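PDB 4LIH: gamma-glutamyl-gamma-aminobutyraldehyde dehydrogenase from Burkholderia cenocepacia, which probably catalyses the NAD(P)+-dependent oxidation of aldehydes such as gamma-glutamyl-gamma-aminobutyraldehyde to the corresponding carboxylic acids. Local coordinates for residues Ser201-Leu206 with Ala350-Ile355; Lys278-Val283 with Arg425-Thr430; Ala331-Tyr336 with Val389-Phe394; Leu361-Ala366 with Glu405-Pro410; Arg368-Leu373 with Ala400-Glu405. All coordinates share one frame; numbering follows the deposited sequence.

Interaction 1. Residues Ser201-Leu206 with Ala350-Ile355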
# COMPACT_ATOMS: atom_id res chain seq x y z
N SER A 201 -8.53 -30.79 17.04
CA SER A 201 -9.70 -31.28 17.81
C SER A 201 -9.46 -32.74 18.13
O SER A 201 -8.91 -33.45 17.32
CB SER A 201 -11.00 -31.08 17.00
OG SER A 201 -12.12 -31.73 17.63
N GLU A 202 -9.83 -33.17 19.34
CA GLU A 202 -9.90 -34.58 19.66
C GLU A 202 -10.74 -35.38 18.66
O GLU A 202 -10.51 -36.59 18.52
CB GLU A 202 -10.41 -34.80 21.10
CG GLU A 202 -11.85 -34.41 21.31
CD GLU A 202 -12.12 -32.93 21.63
OE1 GLU A 202 -11.27 -31.95 21.38
OE2 GLU A 202 -13.26 -32.73 22.11
N LYS A 203 -11.70 -34.71 17.99
CA LYS A 203 -12.51 -35.32 16.96
C LYS A 203 -11.80 -35.45 15.59
O LYS A 203 -12.35 -36.09 14.69
CB LYS A 203 -13.82 -34.57 16.77
CG LYS A 203 -14.72 -34.53 17.99
CD LYS A 203 -16.12 -34.01 17.67
CE LYS A 203 -16.73 -33.16 18.80
NZ LYS A 203 -17.19 -33.97 19.94
N SER A 204 -10.62 -34.84 15.43
CA SER A 204 -9.92 -34.92 14.14
C SER A 204 -8.43 -34.63 14.24
O SER A 204 -7.96 -33.62 13.74
CB SER A 204 -10.55 -33.89 13.20
OG SER A 204 -10.51 -32.60 13.77
N PRO A 205 -7.68 -35.48 14.91
CA PRO A 205 -6.28 -35.25 15.11
C PRO A 205 -5.35 -35.65 13.96
O PRO A 205 -4.19 -35.25 13.99
CB PRO A 205 -5.98 -36.16 16.30
CG PRO A 205 -6.86 -37.33 16.04
CD PRO A 205 -8.13 -36.69 15.64
N LEU A 206 -5.81 -36.53 13.06
CA LEU A 206 -4.86 -37.28 12.20
C LEU A 206 -4.05 -36.47 11.16
O LEU A 206 -2.81 -36.67 11.04
CB LEU A 206 -5.54 -38.49 11.52
CG LEU A 206 -6.21 -39.52 12.48
CD1 LEU A 206 -6.80 -40.69 11.72
CD2 LEU A 206 -5.20 -39.99 13.50
N ALA A 350 -20.82 -38.08 6.69
CA ALA A 350 -21.27 -38.44 8.04
C ALA A 350 -21.16 -37.24 8.93
O ALA A 350 -20.24 -36.43 8.77
CB ALA A 350 -20.41 -39.57 8.59
N ILE A 351 -22.09 -37.14 9.88
CA ILE A 351 -21.98 -36.20 11.01
C ILE A 351 -20.90 -36.68 11.97
O ILE A 351 -20.70 -37.89 12.15
CB ILE A 351 -23.33 -36.05 11.72
CG1 ILE A 351 -24.39 -35.61 10.70
CG2 ILE A 351 -23.22 -35.08 12.90
CD1 ILE A 351 -24.10 -34.24 10.05
N VAL A 352 -20.19 -35.76 12.61
CA VAL A 352 -18.90 -36.13 13.22
C VAL A 352 -18.99 -37.18 14.33
O VAL A 352 -18.13 -38.05 14.43
CB VAL A 352 -18.12 -34.91 13.70
CG1 VAL A 352 -18.72 -34.36 14.97
CG2 VAL A 352 -16.65 -35.27 13.89
N ASP A 353 -20.04 -37.12 15.15
CA ASP A 353 -20.32 -38.12 16.19
C ASP A 353 -21.78 -38.12 16.64
O ASP A 353 -22.59 -37.33 16.17
CB ASP A 353 -19.34 -37.99 17.39
CG ASP A 353 -19.42 -36.64 18.12
OD1 ASP A 353 -20.44 -35.92 18.08
OD2 ASP A 353 -18.45 -36.30 18.81
N GLY A 354 -22.12 -39.03 17.55
CA GLY A 354 -23.52 -39.17 17.99
C GLY A 354 -24.02 -37.94 18.69
O GLY A 354 -25.18 -37.56 18.54
N ILE A 355 -23.17 -37.28 19.46
CA ILE A 355 -23.60 -36.08 20.19
C ILE A 355 -23.98 -34.95 19.21
O ILE A 355 -25.01 -34.25 19.40
CB ILE A 355 -22.54 -35.63 21.22
CG1 ILE A 355 -22.55 -36.60 22.41
CG2 ILE A 355 -22.80 -34.20 21.71
CD1 ILE A 355 -21.35 -36.41 23.33
O HOH W 1 -20.22 -33.59 19.43
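A salt bridge between Lys203 and Asp353 joins a beta turn to the start of helix 354-370. Lys203 NZ lies 2.9 Å from Asp353 OD2. It meets that oxygen on the syn side, 15° out of the carboxylate plane. A water closes a second path between the same two groups. It accepts from Lys203 NZ and donates to Asp353 OD1, 2.7 Å away. Both carboxylate oxygens thus take part in the contact with the lysine, one directly and one through the water. Asp353 OD1 also accepts from the backbone N of Gln356, so the residue that holds the lysine is the N-cap of the helix as well. The Lys203 chain is bent at its last two torsions and crosses Val352 at about a right angle. Its CD rests 3.8 Å from Val352 CG1, while CB and CD both lie near Val352 CG2. Trp175 touches Lys203 from a separate loop. At the base of the lysine, its backbone N donates to Ser201 OG at 3.0 Å, an ST turn. Ser204 N bonds to Ser201 O and closes the type I turn. A partly buried ion pair between a turn and a side-chain N-cap is the motif here.

Interaction 2. Residues Lys278-Val283 with Arg425-Thr430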
# COMPACT_ATOMS: atom_id res chain seq x y z
N LYS A 278 -24.85 -17.44 11.46
CA LYS A 278 -26.20 -17.78 11.04
C LYS A 278 -26.40 -16.93 9.80
O LYS A 278 -27.24 -16.04 9.78
CB LYS A 278 -27.26 -17.48 12.10
CG LYS A 278 -28.60 -18.13 11.80
CD LYS A 278 -28.58 -19.61 12.17
CE LYS A 278 -29.65 -20.45 11.50
NZ LYS A 278 -29.70 -21.83 12.09
N SER A 279 -25.57 -17.24 8.81
CA SER A 279 -25.35 -16.36 7.65
C SER A 279 -26.59 -16.34 6.74
O SER A 279 -27.07 -17.39 6.36
CB SER A 279 -24.15 -16.85 6.84
OG SER A 279 -22.98 -16.80 7.63
N PRO A 280 -27.04 -15.15 6.34
CA PRO A 280 -28.22 -15.05 5.47
C PRO A 280 -27.85 -14.98 3.98
O PRO A 280 -26.83 -14.38 3.62
CB PRO A 280 -28.83 -13.73 5.92
CG PRO A 280 -27.58 -12.90 6.16
CD PRO A 280 -26.72 -13.85 6.95
N ASN A 281 -28.65 -15.66 3.16
CA ASN A 281 -28.49 -15.79 1.72
C ASN A 281 -29.77 -15.25 1.08
O ASN A 281 -30.79 -15.91 1.13
CB ASN A 281 -28.28 -17.26 1.40
CG ASN A 281 -27.94 -17.55 -0.06
OD1 ASN A 281 -27.62 -16.67 -0.89
ND2 ASN A 281 -28.07 -18.81 -0.38
N ILE A 282 -29.68 -14.03 0.52
CA ILE A 282 -30.85 -13.27 0.07
C ILE A 282 -31.11 -13.38 -1.43
O ILE A 282 -30.26 -13.00 -2.22
CB ILE A 282 -30.69 -11.79 0.39
CG1 ILE A 282 -30.35 -11.63 1.89
CG2 ILE A 282 -31.96 -11.06 -0.07
CD1 ILE A 282 -30.09 -10.21 2.35
N VAL A 283 -32.26 -13.91 -1.83
CA VAL A 283 -32.55 -14.12 -3.26
C VAL A 283 -33.69 -13.23 -3.65
O VAL A 283 -34.79 -13.41 -3.17
CB VAL A 283 -32.87 -15.56 -3.59
CG1 VAL A 283 -32.99 -15.75 -5.08
CG2 VAL A 283 -31.82 -16.47 -3.06
N ARG A 425 -32.93 -5.94 6.96
CA ARG A 425 -33.20 -5.88 8.39
C ARG A 425 -33.15 -7.28 9.02
O ARG A 425 -32.50 -7.47 10.03
CB ARG A 425 -34.55 -5.19 8.68
CG ARG A 425 -34.53 -3.69 8.40
CD ARG A 425 -35.80 -2.98 8.82
NE ARG A 425 -37.00 -3.77 8.54
CZ ARG A 425 -37.87 -3.49 7.58
NH1 ARG A 425 -37.69 -2.46 6.78
NH2 ARG A 425 -38.94 -4.25 7.42
N ILE A 426 -33.80 -8.26 8.40
CA ILE A 426 -33.76 -9.65 8.89
C ILE A 426 -32.31 -10.21 8.85
O ILE A 426 -31.83 -10.81 9.81
CB ILE A 426 -34.72 -10.56 8.06
CG1 ILE A 426 -36.19 -10.13 8.29
CG2 ILE A 426 -34.52 -12.03 8.41
CD1 ILE A 426 -37.15 -10.78 7.30
N ALA A 427 -31.61 -9.96 7.75
CA ALA A 427 -30.25 -10.44 7.57
C ALA A 427 -29.39 -9.96 8.73
O ALA A 427 -28.72 -10.77 9.35
CB ALA A 427 -29.67 -9.96 6.26
N ASN A 428 -29.49 -8.67 9.07
CA ASN A 428 -28.59 -8.11 10.08
C ASN A 428 -29.08 -8.33 11.51
O ASN A 428 -28.38 -7.95 12.44
CB ASN A 428 -28.42 -6.61 9.86
CG ASN A 428 -27.55 -6.28 8.67
OD1 ASN A 428 -26.65 -7.04 8.31
ND2 ASN A 428 -27.78 -5.11 8.08
N ASP A 429 -30.28 -8.87 11.68
CA ASP A 429 -30.88 -9.02 13.02
C ASP A 429 -30.37 -10.31 13.63
O ASP A 429 -31.09 -11.32 13.69
CB ASP A 429 -32.40 -9.05 12.96
CG ASP A 429 -33.08 -9.01 14.34
OD1 ASP A 429 -32.44 -8.68 15.38
OD2 ASP A 429 -34.29 -9.28 14.35
N THR A 430 -29.14 -10.27 14.08
CA THR A 430 -28.46 -11.42 14.61
C THR A 430 -27.21 -10.94 15.36
O THR A 430 -26.65 -9.89 15.00
CB THR A 430 -28.10 -12.44 13.50
OG1 THR A 430 -27.42 -13.53 14.07
CG2 THR A 430 -27.24 -11.83 12.43
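The end of helix 420-428 lies beside strand 280-283, and the backbones come nearest at Pro280 and Ala427, whose CA atoms are 5.5 Å apart. No hydrogen bond crosses between the two segments. The contact is apolar and centres on the methyl of Ala427. Pro280 CG meets Ala427 CB at 3.6 Å, and Pro280 CB is 3.9 Å from the same methyl. The ring also reaches the helix backbone, with CG 3.9 Å from Ala427 CA. From farther along the strand, Ile282 CD1 touches Ala427 CB at 3.9 Å. The extended chain of Ile282 (chi2 177°) carries this terminal methyl to the alanine. One small side chain therefore packs against two strand residues, and its size permits the close approach of the backbones. Pro280 and Ile282 are two apart on the strand and both have CB toward the helix, while Asn281 between them faces away.

This is helix-on-sheet packing in an alpha/beta fold. The strand runs parallel to its two neighbours, strands 314-318 and 435-439, and helix 420-428 covers one face of this sheet. Arg314 of the first neighbour donates to Ile426 O and Ala427 O at the helix end, and to Lys278 O.

Before the strand, Lys278 CB lies a loose 4.4 Å from Thr430 OG1. The rest of the lysine chain leads away from the helix. Its NZ donates to Ile402 O and Glu405 O. Thr430 OG1 is hydrogen-bonded to Tyr432 N.

Interaction 3. Residues Ala331-Tyr336 with Val389-Phe394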
# COMPACT_ATOMS: atom_id res chain seq x y z
N ALA A 331 -35.41 -30.02 -5.30
CA ALA A 331 -34.76 -30.78 -6.34
C ALA A 331 -33.23 -30.81 -6.12
O ALA A 331 -32.62 -31.87 -6.13
CB ALA A 331 -35.07 -30.17 -7.68
N ALA A 332 -32.63 -29.64 -5.88
CA ALA A 332 -31.20 -29.56 -5.56
C ALA A 332 -30.77 -30.37 -4.33
O ALA A 332 -29.67 -30.95 -4.33
CB ALA A 332 -30.79 -28.13 -5.36
N ALA A 333 -31.60 -30.37 -3.28
CA ALA A 333 -31.29 -31.13 -2.04
C ALA A 333 -31.09 -32.63 -2.28
O ALA A 333 -30.39 -33.28 -1.51
CB ALA A 333 -32.36 -30.90 -0.97
N ARG A 334 -31.68 -33.17 -3.36
CA ARG A 334 -31.59 -34.60 -3.67
C ARG A 334 -30.16 -35.11 -3.85
O ARG A 334 -29.86 -36.22 -3.40
CB ARG A 334 -32.43 -34.98 -4.90
N ALA A 335 -29.29 -34.33 -4.48
CA ALA A 335 -27.90 -34.77 -4.69
C ALA A 335 -27.16 -35.00 -3.38
O ALA A 335 -26.06 -35.57 -3.36
CB ALA A 335 -27.16 -33.73 -5.50
N TYR A 336 -27.73 -34.51 -2.28
CA TYR A 336 -27.06 -34.58 -0.99
C TYR A 336 -27.66 -35.65 -0.10
O TYR A 336 -27.71 -35.49 1.11
CB TYR A 336 -27.12 -33.25 -0.27
CG TYR A 336 -26.44 -32.15 -0.98
CD1 TYR A 336 -27.09 -31.39 -1.91
CD2 TYR A 336 -25.11 -31.87 -0.73
CE1 TYR A 336 -26.44 -30.37 -2.59
CE2 TYR A 336 -24.46 -30.85 -1.39
CZ TYR A 336 -25.13 -30.10 -2.31
OH TYR A 336 -24.44 -29.10 -2.95
N VAL A 389 -27.75 -37.93 8.52
CA VAL A 389 -29.03 -37.22 8.60
C VAL A 389 -29.28 -36.62 7.23
O VAL A 389 -28.35 -36.14 6.57
CB VAL A 389 -29.06 -36.20 9.79
CG1 VAL A 389 -27.99 -35.15 9.65
CG2 VAL A 389 -30.43 -35.56 9.96
N GLU A 390 -30.52 -36.70 6.79
CA GLU A 390 -30.90 -36.16 5.49
C GLU A 390 -30.72 -34.64 5.40
O GLU A 390 -30.86 -33.94 6.41
CB GLU A 390 -32.35 -36.49 5.17
CG GLU A 390 -32.68 -37.95 5.00
CD GLU A 390 -34.18 -38.23 5.02
OE1 GLU A 390 -34.93 -37.51 5.72
OE2 GLU A 390 -34.59 -39.14 4.28
N PRO A 391 -30.47 -34.11 4.18
CA PRO A 391 -30.54 -32.64 4.03
C PRO A 391 -31.98 -32.16 4.25
O PRO A 391 -32.91 -32.70 3.63
CB PRO A 391 -30.09 -32.42 2.60
CG PRO A 391 -30.49 -33.67 1.89
CD PRO A 391 -30.32 -34.79 2.88
N THR A 392 -32.14 -31.18 5.14
CA THR A 392 -33.45 -30.84 5.69
C THR A 392 -33.75 -29.36 5.49
O THR A 392 -32.90 -28.52 5.76
CB THR A 392 -33.46 -31.17 7.18
OG1 THR A 392 -33.24 -32.59 7.35
CG2 THR A 392 -34.74 -30.78 7.85
N VAL A 393 -34.96 -29.06 5.03
CA VAL A 393 -35.38 -27.69 4.80
C VAL A 393 -36.68 -27.44 5.53
O VAL A 393 -37.60 -28.25 5.41
CB VAL A 393 -35.58 -27.42 3.29
CG1 VAL A 393 -36.00 -25.99 3.04
CG2 VAL A 393 -34.32 -27.73 2.51
N PHE A 394 -36.74 -26.34 6.28
CA PHE A 394 -37.99 -25.78 6.82
C PHE A 394 -38.31 -24.38 6.30
O PHE A 394 -37.42 -23.57 6.02
CB PHE A 394 -37.89 -25.62 8.32
CG PHE A 394 -37.84 -26.92 9.07
CD1 PHE A 394 -39.01 -27.58 9.38
CD2 PHE A 394 -36.64 -27.47 9.46
CE1 PHE A 394 -38.98 -28.75 10.09
CE2 PHE A 394 -36.58 -28.67 10.15
CZ PHE A 394 -37.76 -29.33 10.46
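The flat ring of Tyr336 has Ala333 O at its edge, in plane, and leads away from Pro391. Of the tyrosine side chain, only CB touches the proline, 4.0 Å from Pro391 CG. Chi1 of -63° sets the tyrosine ring beside its own backbone N, which is hydrogen-bonded to Ala333 O. The Pro391 ring packs against the last turn of the segment Ala331-Tyr336, where it meets two backbone carbonyls. Pro391 CD lies 3.2 Å from Tyr336 O, and Pro391 CG lies 3.4 Å from Ala333 O. CG is also near Tyr336 O, so it touches both oxygens, while CD leans on Tyr336 O alone. Ala333 CB adds a looser apolar contact, 4.4 Å from Pro391 CG.

No hydrogen bond crosses between the segments. Within the second segment, Thr392 OG1 donates to Glu390 O at 2.9 Å. The donor stands 51° out of the carbonyl plane. This bond spans Pro391 on the side of the chain away from the helix.

The contact joins helix 319-333 to strand 388-395 of the mixed sheet in this aldehyde dehydrogenase fold. Phe302 of helix 290-302 touches Ala333, Pro391 and Val393, and Met348 touches both Tyr336 and Pro391. On the other side of the strand, Thr392 packs on Ile364 of helix 354-370.

Interaction 4. Residues Leu361-Ala366 with Glu405-Pro410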
# COMPACT_ATOMS: atom_id res chain seq x y z
N LEU A 361 -30.60 -33.43 15.37
CA LEU A 361 -31.94 -33.98 15.39
C LEU A 361 -32.83 -33.18 16.36
O LEU A 361 -34.02 -33.05 16.14
CB LEU A 361 -31.91 -35.47 15.71
CG LEU A 361 -31.14 -36.33 14.68
CD1 LEU A 361 -30.81 -37.73 15.20
CD2 LEU A 361 -31.85 -36.37 13.32
N GLY A 362 -32.25 -32.63 17.43
CA GLY A 362 -33.01 -31.82 18.38
C GLY A 362 -33.52 -30.53 17.76
O GLY A 362 -34.64 -30.09 18.03
N TYR A 363 -32.70 -29.91 16.91
CA TYR A 363 -33.17 -28.75 16.17
C TYR A 363 -34.25 -29.13 15.14
O TYR A 363 -35.24 -28.40 14.98
CB TYR A 363 -32.02 -28.02 15.54
CG TYR A 363 -31.25 -27.16 16.50
CD1 TYR A 363 -31.77 -25.97 16.96
CD2 TYR A 363 -29.97 -27.52 16.91
CE1 TYR A 363 -31.07 -25.17 17.83
CE2 TYR A 363 -29.25 -26.72 17.77
CZ TYR A 363 -29.80 -25.52 18.21
OH TYR A 363 -29.12 -24.68 19.05
N ILE A 364 -34.09 -30.27 14.48
CA ILE A 364 -35.08 -30.74 13.51
C ILE A 364 -36.45 -30.92 14.22
O ILE A 364 -37.52 -30.54 13.69
CB ILE A 364 -34.58 -32.02 12.79
CG1 ILE A 364 -33.40 -31.64 11.89
CG2 ILE A 364 -35.66 -32.72 12.00
CD1 ILE A 364 -32.68 -32.77 11.19
N GLU A 365 -36.40 -31.44 15.44
CA GLU A 365 -37.64 -31.58 16.26
C GLU A 365 -38.26 -30.20 16.55
O GLU A 365 -39.48 -30.00 16.32
CB GLU A 365 -37.34 -32.39 17.54
CG GLU A 365 -38.39 -32.33 18.67
CD GLU A 365 -37.92 -33.02 19.96
OE1 GLU A 365 -37.06 -33.93 19.90
OE2 GLU A 365 -38.37 -32.64 21.06
N ALA A 366 -37.46 -29.23 17.01
CA ALA A 366 -37.97 -27.88 17.19
C ALA A 366 -38.54 -27.36 15.89
O ALA A 366 -39.54 -26.72 15.92
CB ALA A 366 -36.96 -26.89 17.73
N GLU A 405 -30.61 -19.80 16.07
CA GLU A 405 -29.51 -20.50 16.68
C GLU A 405 -28.72 -21.27 15.65
O GLU A 405 -29.31 -21.90 14.75
CB GLU A 405 -30.05 -21.47 17.74
CG GLU A 405 -30.64 -20.73 18.93
CD GLU A 405 -31.09 -21.62 20.08
OE1 GLU A 405 -30.67 -22.78 20.16
OE2 GLU A 405 -31.88 -21.13 20.91
N GLU A 406 -27.40 -21.23 15.80
CA GLU A 406 -26.50 -22.08 14.98
C GLU A 406 -26.71 -23.55 15.27
O GLU A 406 -26.63 -24.00 16.41
CB GLU A 406 -25.02 -21.73 15.14
CG GLU A 406 -24.10 -22.50 14.16
CD GLU A 406 -22.64 -22.06 14.26
OE1 GLU A 406 -22.13 -22.07 15.40
OE2 GLU A 406 -22.02 -21.76 13.20
N ILE A 407 -26.97 -24.31 14.22
CA ILE A 407 -27.28 -25.71 14.33
C ILE A 407 -26.03 -26.54 14.04
O ILE A 407 -25.81 -27.58 14.67
CB ILE A 407 -28.37 -26.12 13.33
CG1 ILE A 407 -29.66 -25.36 13.63
CG2 ILE A 407 -28.59 -27.62 13.40
CD1 ILE A 407 -30.64 -25.37 12.50
N PHE A 408 -25.25 -26.08 13.07
CA PHE A 408 -24.03 -26.75 12.62
C PHE A 408 -24.33 -28.10 12.01
O PHE A 408 -23.64 -29.07 12.27
CB PHE A 408 -23.00 -26.83 13.76
CG PHE A 408 -21.59 -26.59 13.30
CD1 PHE A 408 -21.21 -25.35 12.84
CD2 PHE A 408 -20.63 -27.59 13.38
CE1 PHE A 408 -19.91 -25.10 12.43
CE2 PHE A 408 -19.34 -27.36 12.96
CZ PHE A 408 -18.97 -26.12 12.46
N GLY A 409 -25.37 -28.15 11.17
CA GLY A 409 -25.79 -29.38 10.50
C GLY A 409 -26.62 -28.98 9.29
O GLY A 409 -26.82 -27.78 9.06
N PRO A 410 -27.10 -29.95 8.51
CA PRO A 410 -27.66 -29.68 7.21
C PRO A 410 -29.13 -29.33 7.30
O PRO A 410 -29.97 -30.06 6.80
CB PRO A 410 -27.43 -30.99 6.45
CG PRO A 410 -27.54 -32.02 7.50
CD PRO A 410 -26.99 -31.41 8.76
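Tyr363 of helix 354-370 packs onto the loop that leads from helix 401-404 into strand 411-417 of the aldehyde dehydrogenase fold. The polar contact is one hydrogen bond. Tyr363 OH donates to Glu405 OE1 at 2.7 Å, using the anti lone pair of the carboxylate oxygen. Glu405 OE1 lies in the ring plane, at the edge. The two planes are 89° apart, so the carboxylate stands upright to the ring. Glu405 CB also comes near the hydroxyl end, 3.6 Å from Tyr363 OH.

The apolar contact falls on a face of the same ring. Ile407 CG1 makes a CH-pi contact, 4.0 Å from the centroid of the Tyr363 ring and 19° off its normal. It is offset toward the rim, nearest Tyr363 CG at 3.7 Å. With chi1 at -62°, Ile407 CG1 is anti to the carbonyl carbon and CG2 to the backbone N, and both branches reach the tyrosine. The isoleucine runs antiparallel to the tyrosine side chain.

Around this pair, Ile402 of helix 401-404 touches both Tyr363 and Ile407. Glu406 turns away from the tyrosine, and its OE2 accepts from Gly277 N. The second branch of the isoleucine completes the packing, with Ile407 CG2 3.8 Å from Tyr363 CD2.

Interaction 5. Residues Arg368-Leu373 with Ala400-Glu405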
# COMPACT_ATOMS: atom_id res chain seq x y z
N ARG A 368 -39.92 -28.93 13.35
CA ARG A 368 -41.20 -29.57 13.03
C ARG A 368 -42.34 -28.87 13.73
O ARG A 368 -43.43 -28.80 13.19
CB ARG A 368 -41.22 -31.03 13.43
CG ARG A 368 -40.42 -31.95 12.54
CD ARG A 368 -40.59 -33.38 13.03
NE ARG A 368 -39.55 -34.21 12.47
CZ ARG A 368 -39.62 -34.83 11.31
NH1 ARG A 368 -40.72 -34.75 10.57
NH2 ARG A 368 -38.58 -35.54 10.90
N GLY A 369 -42.09 -28.39 14.93
CA GLY A 369 -43.13 -27.68 15.69
C GLY A 369 -43.39 -26.24 15.24
O GLY A 369 -44.54 -25.76 15.31
N GLU A 370 -42.35 -25.55 14.80
CA GLU A 370 -42.42 -24.10 14.55
C GLU A 370 -42.43 -23.70 13.11
O GLU A 370 -42.63 -22.56 12.81
CB GLU A 370 -41.27 -23.37 15.30
CG GLU A 370 -39.89 -23.61 14.75
CD GLU A 370 -38.76 -23.05 15.64
OE1 GLU A 370 -39.01 -22.24 16.60
OE2 GLU A 370 -37.62 -23.41 15.35
N GLY A 371 -42.28 -24.65 12.20
CA GLY A 371 -42.22 -24.37 10.79
C GLY A 371 -42.83 -25.48 9.95
O GLY A 371 -43.27 -26.52 10.47
N ARG A 372 -42.84 -25.22 8.65
CA ARG A 372 -43.24 -26.24 7.67
C ARG A 372 -42.04 -27.05 7.16
O ARG A 372 -41.12 -26.50 6.60
CB ARG A 372 -43.92 -25.57 6.48
CG ARG A 372 -44.47 -26.59 5.48
CD ARG A 372 -45.27 -25.91 4.38
NE ARG A 372 -44.45 -25.05 3.52
CZ ARG A 372 -43.92 -25.38 2.34
NH1 ARG A 372 -44.06 -26.59 1.81
NH2 ARG A 372 -43.21 -24.47 1.67
N LEU A 373 -42.09 -28.37 7.33
CA LEU A 373 -41.03 -29.25 6.81
C LEU A 373 -41.17 -29.37 5.30
O LEU A 373 -42.20 -29.85 4.79
CB LEU A 373 -41.08 -30.65 7.43
CG LEU A 373 -40.01 -31.65 6.96
CD1 LEU A 373 -38.58 -31.27 7.39
CD2 LEU A 373 -40.35 -33.03 7.51
N ALA A 400 -37.94 -17.82 14.59
CA ALA A 400 -38.01 -19.24 14.99
C ALA A 400 -36.69 -19.64 15.61
O ALA A 400 -35.65 -19.08 15.27
CB ALA A 400 -38.30 -20.13 13.78
N LYS A 401 -36.74 -20.61 16.52
CA LYS A 401 -35.52 -21.13 17.13
C LYS A 401 -34.49 -21.55 16.09
O LYS A 401 -33.32 -21.15 16.19
CB LYS A 401 -35.82 -22.31 18.06
CG LYS A 401 -34.64 -22.73 18.92
CD LYS A 401 -35.01 -23.89 19.81
CE LYS A 401 -33.92 -24.18 20.81
NZ LYS A 401 -34.35 -25.22 21.79
N ILE A 402 -34.90 -22.35 15.09
CA ILE A 402 -33.92 -22.86 14.10
C ILE A 402 -33.40 -21.72 13.18
O ILE A 402 -32.39 -21.89 12.50
CB ILE A 402 -34.43 -24.00 13.22
CG1 ILE A 402 -35.71 -23.62 12.45
CG2 ILE A 402 -34.70 -25.24 14.07
CD1 ILE A 402 -35.95 -24.51 11.25
N ALA A 403 -34.12 -20.61 13.13
CA ALA A 403 -33.66 -19.45 12.37
C ALA A 403 -32.66 -18.62 13.19
O ALA A 403 -31.83 -17.91 12.63
CB ALA A 403 -34.83 -18.59 11.94
N ARG A 404 -32.73 -18.72 14.50
CA ARG A 404 -31.87 -17.87 15.33
C ARG A 404 -30.55 -18.53 15.73
O ARG A 404 -29.49 -17.88 15.76
CB ARG A 404 -32.66 -17.42 16.54
N GLU A 405 -30.61 -19.80 16.07
CA GLU A 405 -29.51 -20.50 16.68
C GLU A 405 -28.72 -21.27 15.65
O GLU A 405 -29.31 -21.90 14.75
CB GLU A 405 -30.05 -21.47 17.74
CG GLU A 405 -30.64 -20.73 18.93
CD GLU A 405 -31.09 -21.62 20.08
OE1 GLU A 405 -30.67 -22.78 20.16
OE2 GLU A 405 -31.88 -21.13 20.91
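Glu370 grips the start of helix 401-404 through two backbone N-H groups. Lys401 N donates to Glu370 OE1 at 2.8 Å, and Ile402 N donates to Glu370 OE2 at 2.9 Å. The second bond is the straighter, at 163°. Each oxygen is met on its syn side, with the donors tilted out of the carboxylate plane. The carboxylate thus accepts two N-H groups of the first turn of the short helix, just after the N-cap residue Ala400. The helix end probably favours the charged form of the glutamate.

Glu370 is the last residue of helix 354-370. With chi1 at 70°, its CG is flanked by both backbone N and C, and the chain beyond is extended, which carries the carboxylate across to the other helix. Two bonds to neighbouring N-H groups should fix its rotation.

Carbons of the same helix start pack against the carboxylate. Ala400 CB lies 3.5 Å from Glu370 CD. Lys401 CB is 3.4 Å from Glu370 OE2, while the rest of the lysine leads away. Farther out, Ile402 packs on Phe394 of strand 388-395. On the glutamate itself, Ile402 CG1 comes to 3.5 Å from OE2 of Glu370.

Overall arrangement
From the N terminus, interaction 1 opens at 201-206 and closes at 350-355. Interaction 2 opens at 278-283, inside that loop, and closes last at 425-430, so the two cross. Interaction 3 also crosses interaction 1. Interactions 3, 4 and 5 lie within interaction 2. Interaction 5 lies within interaction 4, and interaction 3 crosses both. Interactions 1, 4 and 5 follow helix 354-370 from start to end. Interactions 4 and 5 share Glu405. Lys278 of interaction 2 reaches their loop, and Thr392 of interaction 3 bonds to Pro410. Interactions 2 to 5 gather round the sheet of strands 280-283 and 388-395; interaction 1 joins helix 354-370 to the loop after strand 195-199 of the other sheet.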